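Local coordinates for lactate utilization protein C (Deinococcus radiodurans, PDB 2G40) that may function in L-lactate utilization as a homodimeric member of the LutC/YkgG family, at residues P159-C164 against P215-V220; R92-A97 against D126-G131; E55-F60 against V166-I171. All coordinates share one frame; numbering follows the deposited sequence.

Contact 1 of 3, residues P159-C164 against P215-V220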
# COMPACT_ATOMS: atom_id res chain seq x y z
N PRO A 159 -6.30 -6.47 -9.98
CA PRO A 159 -5.95 -7.43 -11.02
C PRO A 159 -4.99 -8.51 -10.49
O PRO A 159 -4.26 -8.27 -9.54
CB PRO A 159 -5.24 -6.57 -12.08
CG PRO A 159 -5.73 -5.18 -11.80
CD PRO A 159 -5.83 -5.12 -10.32
N ASP A 160 -4.99 -9.67 -11.12
CA ASP A 160 -4.26 -10.82 -10.57
C ASP A 160 -2.83 -10.97 -11.04
O ASP A 160 -2.11 -11.81 -10.52
CB ASP A 160 -5.02 -12.07 -10.90
CG ASP A 160 -4.70 -13.22 -9.96
OD1 ASP A 160 -4.56 -13.00 -8.74
OD2 ASP A 160 -4.64 -14.35 -10.46
N PHE A 161 -2.41 -10.16 -12.00
CA PHE A 161 -1.10 -10.25 -12.61
C PHE A 161 -0.59 -8.84 -12.78
O PHE A 161 -1.24 -8.04 -13.43
CB PHE A 161 -1.19 -10.95 -13.96
CG PHE A 161 0.12 -11.04 -14.73
CD1 PHE A 161 1.35 -11.07 -14.11
CD2 PHE A 161 0.08 -11.14 -16.12
CE1 PHE A 161 2.54 -11.19 -14.85
CE2 PHE A 161 1.25 -11.26 -16.86
CZ PHE A 161 2.46 -11.29 -16.23
N HIS A 162 0.53 -8.54 -12.12
CA HIS A 162 1.16 -7.23 -12.14
C HIS A 162 2.45 -7.38 -12.91
O HIS A 162 3.27 -8.26 -12.62
CB HIS A 162 1.43 -6.79 -10.69
CG HIS A 162 2.01 -5.42 -10.52
ND1 HIS A 162 2.48 -4.97 -9.31
CD2 HIS A 162 2.21 -4.41 -11.40
CE1 HIS A 162 2.94 -3.74 -9.44
NE2 HIS A 162 2.80 -3.38 -10.71
N ILE A 163 2.59 -6.58 -13.95
CA ILE A 163 3.84 -6.40 -14.68
C ILE A 163 4.40 -5.05 -14.26
O ILE A 163 3.81 -4.00 -14.54
CB ILE A 163 3.66 -6.39 -16.19
CG1 ILE A 163 3.00 -7.71 -16.66
CG2 ILE A 163 5.02 -6.20 -16.87
CD1 ILE A 163 2.59 -7.73 -18.13
N CYS A 164 5.55 -5.08 -13.59
CA CYS A 164 6.11 -3.88 -13.01
C CYS A 164 7.47 -3.60 -13.63
O CYS A 164 8.40 -4.42 -13.55
CB CYS A 164 6.24 -4.07 -11.50
SG CYS A 164 6.90 -2.63 -10.72
N PRO A 215 -2.25 -9.40 -6.33
CA PRO A 215 -1.88 -10.15 -7.52
C PRO A 215 -1.12 -11.40 -7.16
O PRO A 215 -0.14 -11.34 -6.42
CB PRO A 215 -0.98 -9.15 -8.27
CG PRO A 215 -1.54 -7.85 -7.90
CD PRO A 215 -1.87 -7.99 -6.45
N ARG A 216 -1.55 -12.54 -7.70
CA ARG A 216 -0.89 -13.81 -7.43
C ARG A 216 0.29 -14.04 -8.35
O ARG A 216 1.10 -14.94 -8.13
CB ARG A 216 -1.90 -14.95 -7.53
CG ARG A 216 -2.87 -14.95 -6.36
CD ARG A 216 -3.96 -15.96 -6.50
NE ARG A 216 -4.76 -15.77 -7.70
CZ ARG A 216 -5.81 -16.52 -8.03
NH1 ARG A 216 -6.21 -17.50 -7.24
NH2 ARG A 216 -6.47 -16.28 -9.16
N ARG A 217 0.40 -13.18 -9.36
CA ARG A 217 1.45 -13.24 -10.34
C ARG A 217 2.10 -11.88 -10.49
O ARG A 217 1.42 -10.85 -10.62
CB ARG A 217 0.90 -13.71 -11.68
CG ARG A 217 0.29 -15.11 -11.62
CD ARG A 217 -0.54 -15.40 -12.86
NE ARG A 217 0.32 -15.29 -14.05
CZ ARG A 217 -0.05 -14.77 -15.22
NH1 ARG A 217 -1.26 -14.27 -15.40
NH2 ARG A 217 0.83 -14.73 -16.21
N LEU A 218 3.42 -11.87 -10.42
CA LEU A 218 4.18 -10.65 -10.61
C LEU A 218 5.30 -10.92 -11.58
O LEU A 218 6.04 -11.92 -11.46
CB LEU A 218 4.74 -10.12 -9.29
CG LEU A 218 5.80 -9.01 -9.40
CD1 LEU A 218 5.23 -7.74 -10.00
CD2 LEU A 218 6.43 -8.80 -8.01
N GLN A 219 5.38 -10.06 -12.59
CA GLN A 219 6.51 -10.03 -13.52
C GLN A 219 7.24 -8.72 -13.29
O GLN A 219 6.67 -7.66 -13.45
CB GLN A 219 6.03 -10.09 -14.96
CG GLN A 219 7.11 -9.80 -16.01
CD GLN A 219 7.99 -10.98 -16.28
OE1 GLN A 219 7.52 -12.02 -16.72
NE2 GLN A 219 9.29 -10.84 -16.03
N VAL A 220 8.51 -8.82 -12.95
CA VAL A 220 9.37 -7.67 -12.85
C VAL A 220 10.21 -7.61 -14.12
O VAL A 220 10.81 -8.59 -14.55
CB VAL A 220 10.31 -7.75 -11.61
CG1 VAL A 220 11.31 -6.61 -11.62
CG2 VAL A 220 9.50 -7.78 -10.31
O HOH W 1 -3.65 -14.48 -13.45

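Contact 2 of 3, residues R92-A97 against D126-G131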
# COMPACT_ATOMS: atom_id res chain seq x y z
N ARG A 92 -5.34 -8.40 -22.08
CA ARG A 92 -6.21 -7.34 -21.52
C ARG A 92 -5.48 -6.70 -20.35
O ARG A 92 -5.52 -7.19 -19.21
CB ARG A 92 -7.56 -7.91 -21.09
CG ARG A 92 -8.55 -6.86 -20.63
CD ARG A 92 -9.95 -7.45 -20.32
NE ARG A 92 -11.01 -6.53 -20.70
CZ ARG A 92 -11.42 -6.31 -21.95
NH1 ARG A 92 -10.84 -6.93 -22.98
NH2 ARG A 92 -12.40 -5.44 -22.18
N VAL A 93 -4.78 -5.61 -20.65
CA VAL A 93 -3.83 -5.01 -19.71
C VAL A 93 -4.24 -3.58 -19.36
O VAL A 93 -4.48 -2.75 -20.25
CB VAL A 93 -2.37 -5.03 -20.28
CG1 VAL A 93 -2.28 -4.33 -21.66
CG2 VAL A 93 -1.40 -4.43 -19.28
N ILE A 94 -4.31 -3.31 -18.06
CA ILE A 94 -4.61 -1.97 -17.54
C ILE A 94 -3.36 -1.13 -17.62
O ILE A 94 -2.33 -1.53 -17.10
CB ILE A 94 -5.06 -2.04 -16.09
CG1 ILE A 94 -6.36 -2.82 -15.97
CG2 ILE A 94 -5.26 -0.64 -15.50
CD1 ILE A 94 -6.53 -3.48 -14.59
N VAL A 95 -3.46 0.04 -18.25
CA VAL A 95 -2.31 0.88 -18.52
C VAL A 95 -2.56 2.25 -17.93
O VAL A 95 -3.37 3.01 -18.45
CB VAL A 95 -2.02 0.97 -20.05
CG1 VAL A 95 -0.79 1.81 -20.34
CG2 VAL A 95 -1.80 -0.43 -20.62
N PRO A 96 -1.88 2.57 -16.81
CA PRO A 96 -1.93 3.92 -16.25
C PRO A 96 -1.52 4.98 -17.28
O PRO A 96 -0.68 4.74 -18.14
CB PRO A 96 -0.89 3.86 -15.14
CG PRO A 96 -0.85 2.42 -14.73
CD PRO A 96 -1.04 1.68 -16.01
N ALA A 97 -2.14 6.15 -17.15
CA ALA A 97 -2.02 7.23 -18.12
C ALA A 97 -0.57 7.65 -18.39
O ALA A 97 -0.23 8.09 -19.50
CB ALA A 97 -2.87 8.45 -17.64
N ASP A 126 -6.60 -8.89 -17.53
CA ASP A 126 -5.61 -9.96 -17.45
C ASP A 126 -4.40 -9.53 -16.65
O ASP A 126 -3.79 -10.34 -15.95
CB ASP A 126 -5.18 -10.41 -18.85
CG ASP A 126 -6.29 -11.12 -19.61
OD1 ASP A 126 -7.06 -11.87 -18.97
OD2 ASP A 126 -6.38 -10.95 -20.85
N ALA A 127 -4.07 -8.24 -16.72
CA ALA A 127 -2.86 -7.74 -16.11
C ALA A 127 -2.98 -6.23 -15.91
O ALA A 127 -3.83 -5.57 -16.50
CB ALA A 127 -1.65 -8.06 -17.00
N VAL A 128 -2.10 -5.72 -15.07
CA VAL A 128 -1.86 -4.31 -14.94
C VAL A 128 -0.37 -4.09 -15.18
O VAL A 128 0.47 -4.89 -14.75
CB VAL A 128 -2.28 -3.78 -13.55
CG1 VAL A 128 -1.54 -4.51 -12.38
CG2 VAL A 128 -2.09 -2.27 -13.48
N LEU A 129 -0.06 -3.00 -15.86
CA LEU A 129 1.29 -2.63 -16.21
C LEU A 129 1.62 -1.35 -15.48
O LEU A 129 0.87 -0.38 -15.57
CB LEU A 129 1.40 -2.41 -17.72
CG LEU A 129 2.71 -1.79 -18.22
CD1 LEU A 129 3.85 -2.76 -17.98
CD2 LEU A 129 2.63 -1.41 -19.66
N THR A 130 2.70 -1.35 -14.70
CA THR A 130 3.09 -0.14 -13.98
C THR A 130 4.59 0.06 -13.98
O THR A 130 5.36 -0.87 -14.18
CB THR A 130 2.67 -0.12 -12.47
OG1 THR A 130 3.56 -0.95 -11.70
CG2 THR A 130 1.25 -0.57 -12.27
N GLY A 131 4.96 1.31 -13.73
CA GLY A 131 6.31 1.64 -13.29
C GLY A 131 6.37 1.49 -11.78
O GLY A 131 5.55 0.79 -11.16

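Contact 3 of 3, residues E55-F60 against V166-I171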
# COMPACT_ATOMS: atom_id res chain seq x y z
N GLU A 55 26.29 -6.22 -8.35
CA GLU A 55 25.88 -6.99 -7.17
C GLU A 55 24.48 -6.63 -6.70
O GLU A 55 23.70 -7.50 -6.28
CB GLU A 55 26.86 -6.75 -6.04
CG GLU A 55 28.23 -7.35 -6.27
CD GLU A 55 29.24 -6.87 -5.26
OE1 GLU A 55 29.23 -5.69 -4.87
OE2 GLU A 55 30.09 -7.70 -4.86
N ILE A 56 24.15 -5.34 -6.78
CA ILE A 56 22.81 -4.87 -6.45
C ILE A 56 21.76 -5.48 -7.39
O ILE A 56 20.74 -5.99 -6.92
CB ILE A 56 22.75 -3.32 -6.47
CG1 ILE A 56 23.56 -2.75 -5.31
CG2 ILE A 56 21.30 -2.83 -6.39
CD1 ILE A 56 23.73 -1.23 -5.39
N LEU A 57 22.00 -5.43 -8.70
CA LEU A 57 21.11 -6.02 -9.69
C LEU A 57 20.93 -7.51 -9.46
O LEU A 57 19.80 -8.03 -9.46
CB LEU A 57 21.66 -5.75 -11.10
CG LEU A 57 21.46 -4.30 -11.56
CD1 LEU A 57 22.21 -4.01 -12.84
CD2 LEU A 57 19.98 -3.98 -11.73
N HIS A 58 22.04 -8.20 -9.21
CA HIS A 58 21.98 -9.63 -8.95
C HIS A 58 21.24 -9.93 -7.67
O HIS A 58 20.43 -10.84 -7.61
CB HIS A 58 23.38 -10.21 -8.89
CG HIS A 58 24.06 -10.26 -10.23
ND1 HIS A 58 25.41 -10.49 -10.36
CD2 HIS A 58 23.57 -10.11 -11.48
CE1 HIS A 58 25.73 -10.47 -11.64
NE2 HIS A 58 24.63 -10.28 -12.34
N GLN A 59 21.48 -9.13 -6.64
CA GLN A 59 20.73 -9.28 -5.40
C GLN A 59 19.22 -9.06 -5.54
O GLN A 59 18.42 -9.82 -5.00
CB GLN A 59 21.31 -8.32 -4.36
CG GLN A 59 20.61 -8.37 -3.02
CD GLN A 59 21.30 -7.50 -2.03
OE1 GLN A 59 21.25 -6.27 -2.13
NE2 GLN A 59 21.94 -8.11 -1.08
N PHE A 60 18.84 -8.01 -6.27
CA PHE A 60 17.45 -7.68 -6.50
C PHE A 60 16.79 -8.85 -7.21
O PHE A 60 15.74 -9.33 -6.78
CB PHE A 60 17.34 -6.41 -7.35
CG PHE A 60 15.94 -5.95 -7.64
CD1 PHE A 60 15.04 -5.68 -6.61
CD2 PHE A 60 15.52 -5.76 -8.96
CE1 PHE A 60 13.75 -5.22 -6.88
CE2 PHE A 60 14.24 -5.33 -9.25
CZ PHE A 60 13.34 -5.05 -8.19
N VAL A 166 10.87 -1.63 -13.82
CA VAL A 166 11.78 -1.00 -12.87
C VAL A 166 12.98 -0.56 -13.67
O VAL A 166 13.67 -1.37 -14.25
CB VAL A 166 12.21 -2.00 -11.81
CG1 VAL A 166 13.23 -1.35 -10.85
CG2 VAL A 166 11.00 -2.57 -11.06
N ARG A 167 13.26 0.74 -13.73
CA ARG A 167 14.45 1.19 -14.42
C ARG A 167 15.65 0.77 -13.60
O ARG A 167 15.59 0.83 -12.39
CB ARG A 167 14.46 2.69 -14.58
CG ARG A 167 13.31 3.23 -15.36
CD ARG A 167 13.62 4.60 -15.90
NE ARG A 167 14.01 5.50 -14.82
CZ ARG A 167 13.16 6.11 -14.00
NH1 ARG A 167 11.85 5.95 -14.15
NH2 ARG A 167 13.62 6.90 -13.04
N GLU A 168 16.74 0.34 -14.24
CA GLU A 168 17.96 -0.01 -13.52
C GLU A 168 18.32 1.06 -12.48
O GLU A 168 18.67 0.73 -11.34
CB GLU A 168 19.11 -0.24 -14.49
CG GLU A 168 20.43 -0.63 -13.84
CD GLU A 168 21.28 0.55 -13.37
OE1 GLU A 168 21.05 1.71 -13.79
OE2 GLU A 168 22.19 0.30 -12.55
N ASP A 169 18.19 2.34 -12.85
CA ASP A 169 18.55 3.47 -11.97
C ASP A 169 17.58 3.73 -10.83
O ASP A 169 17.83 4.59 -10.00
CB ASP A 169 18.76 4.76 -12.78
CG ASP A 169 17.48 5.27 -13.44
OD1 ASP A 169 16.38 4.81 -13.12
OD2 ASP A 169 17.59 6.17 -14.30
N GLN A 170 16.49 2.98 -10.77
CA GLN A 170 15.56 3.07 -9.66
C GLN A 170 15.85 2.03 -8.58
O GLN A 170 15.18 1.99 -7.55
CB GLN A 170 14.12 2.84 -10.15
CG GLN A 170 13.53 3.98 -10.91
CD GLN A 170 12.13 3.67 -11.35
OE1 GLN A 170 11.91 2.74 -12.10
NE2 GLN A 170 11.18 4.45 -10.88
N ILE A 171 16.82 1.17 -8.83
CA ILE A 171 17.13 0.12 -7.87
C ILE A 171 18.24 0.63 -6.94
O ILE A 171 19.30 1.03 -7.41
CB ILE A 171 17.59 -1.16 -8.56
CG1 ILE A 171 16.49 -1.67 -9.51
CG2 ILE A 171 17.96 -2.19 -7.52
CD1 ILE A 171 17.02 -2.67 -10.55

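Contact 1 of 3, residues P159-C164 against P215-V220
D160 and F161 meet R216 and R217 where two neighbouring strands, 161-164 and 217-220, enter the parallel sheet of the LUD domain, a family grouped with the Rossmann-like folds. D160 loses the most surface here. With its CG anti to the backbone N (chi1 -157°), its carboxylate is gripped side-on by the R216 guanidinium in a salt bridge: R216 NE lies 3.0 Å from D160 OD1, on the syn lone pair, and R216 NH2 3.0 Å from D160 OD2, from above the carboxylate plane. The backbone N of R216 also bonds D160 OD1, as does the N of G211, so this oxygen is held by several donors. R217 instead lays its guanidinium over one face of the F161 ring, planes 27° apart and R217 CZ 3.9 Å from the ring centroid, a stacked cation-pi pair; I163 CG1 sits over the opposite face, toward the rim. A water joins R217 NH1 to D160 OD2, linking the two arginine contacts. At the ring edge, F161 CE1 touches Q219 CB at 3.7 Å. Beyond the charged end the strands pair in regular parallel fashion, F161 with R217 through C164 with V220. On the face opposite F161 and R217, H162 and L218 lie side by side, the polar end of H162 turning to T130 on the next strand. The ladder's last bond here runs from C164 N to Q219 O, 2.8 Å long and at 170° nearly straight.

Contact 2 of 3, residues R92-A97 against D126-G131
V93 and I94 pair with A127 and V128 as adjacent parallel strands of the six-stranded sheet in this Rossmann-like fold, their short axes turned 41° from each other. Side chains alternate between the two faces. On the face of V93 and A127, the CG2 branch of V93, anti to the backbone N, slants across L129 and meets L129 CB at 3.8 Å; L87 of helix 79-87 packs over both V93 and A127. On the other face, I94 and V128 cross obliquely, branch point against methyl, with I94 CB 4.0 Å from V128 CG2. The chi1 of V128 (58°) sets its CG1 between the backbone N and carbonyl carbon, while CG2 makes the contact. The backbone bonds I94 N to A127 O and L129 N to I94 O tie the strands together. At the start of the pair the carboxylate of D126 reaches the backbone of R92: D126 OD2 accepts the N-H of R92 at 3.0 Å, on its anti side and 22° out of the carboxylate plane, and rests 3.3 Å from R92 CB. An alanine in place of D126 would probably leave the R92 N-H without this acceptor and the start of strand 92-94 less firmly fixed. In return R92 O accepts from two successive amides, D126 N and A127 N, the latter at 3.1 Å.

Contact 3 of 3, residues E55-F60 against V166-I171
A helix laid against a strand end and the turn after it brings I56, L57 and F60 of helix 53-66 onto V166, E168 and I171. The contact is made by side chains alone, with no hydrogen bond from one segment to the other. I171 buries the most surface and meets all three helix residues, I56 with CG2 and both L57 and F60 with CD1. Its CG2 slides past I56 in the opposite direction, CG2 to CG2 at 3.6 Å. Chi1 (-59°) sets I171 CG1 anti to the carbonyl carbon; CD1, beyond it, touches both L57 and F60, each of which crosses I171 at about a right angle. There I171 CD1 lies only 3.4 Å from L57 CD2, tighter than usual for two methyls, and 3.8 Å from F60 CD2. I56 and F60 are one helical turn apart, joined by the backbone bond F60 N to I56 O, and so both point toward the strand end. In the Rossmann-like LUD fold, residues 166-171 carry the chain from the end of parallel-sheet strand 161-167, through a 3-10 turn at 168-170, into strand 171-172 of the smaller mixed sheet, so the helix packs where the two sheets adjoin. I171 CG1 sits over one face of the F60 ring, 4.2 Å above the plane and toward the rim. V166 CG1 approaches the same ring obliquely, 4.4 Å from F60 CE2, while V220, V222 and A135 add further apolar contacts. At the partly exposed border, E168 crosses L57 with its aliphatic part, E168 CG lying 3.9 Å from L57 CD1. The chain of E168 then bends at chi2, and its carboxylate forms a salt bridge with R53, in the first turn of the same helix.

Contacts 1 and 2 are strand pairings of one parallel sheet, separated by the pairing of strands 161-167 and 127-130, where I163 N bonds V128 O and H162 NE2 lies 2.7 Å from T130 OG1. Contact 2 is the more buried and largely apolar between its backbone bonds; contact 1 has a charged, partly exposed end with two arginines. Contact 3 is also buried, but fastens a helix by hydrocarbon packing rather than a backbone ladder. It shares strand 161-167 with contact 1, and V220 CG1 touches F60 CE2 at 4.0 Å. Contacts 2 and 3 do not touch and lie on opposite sides of the chain's centre.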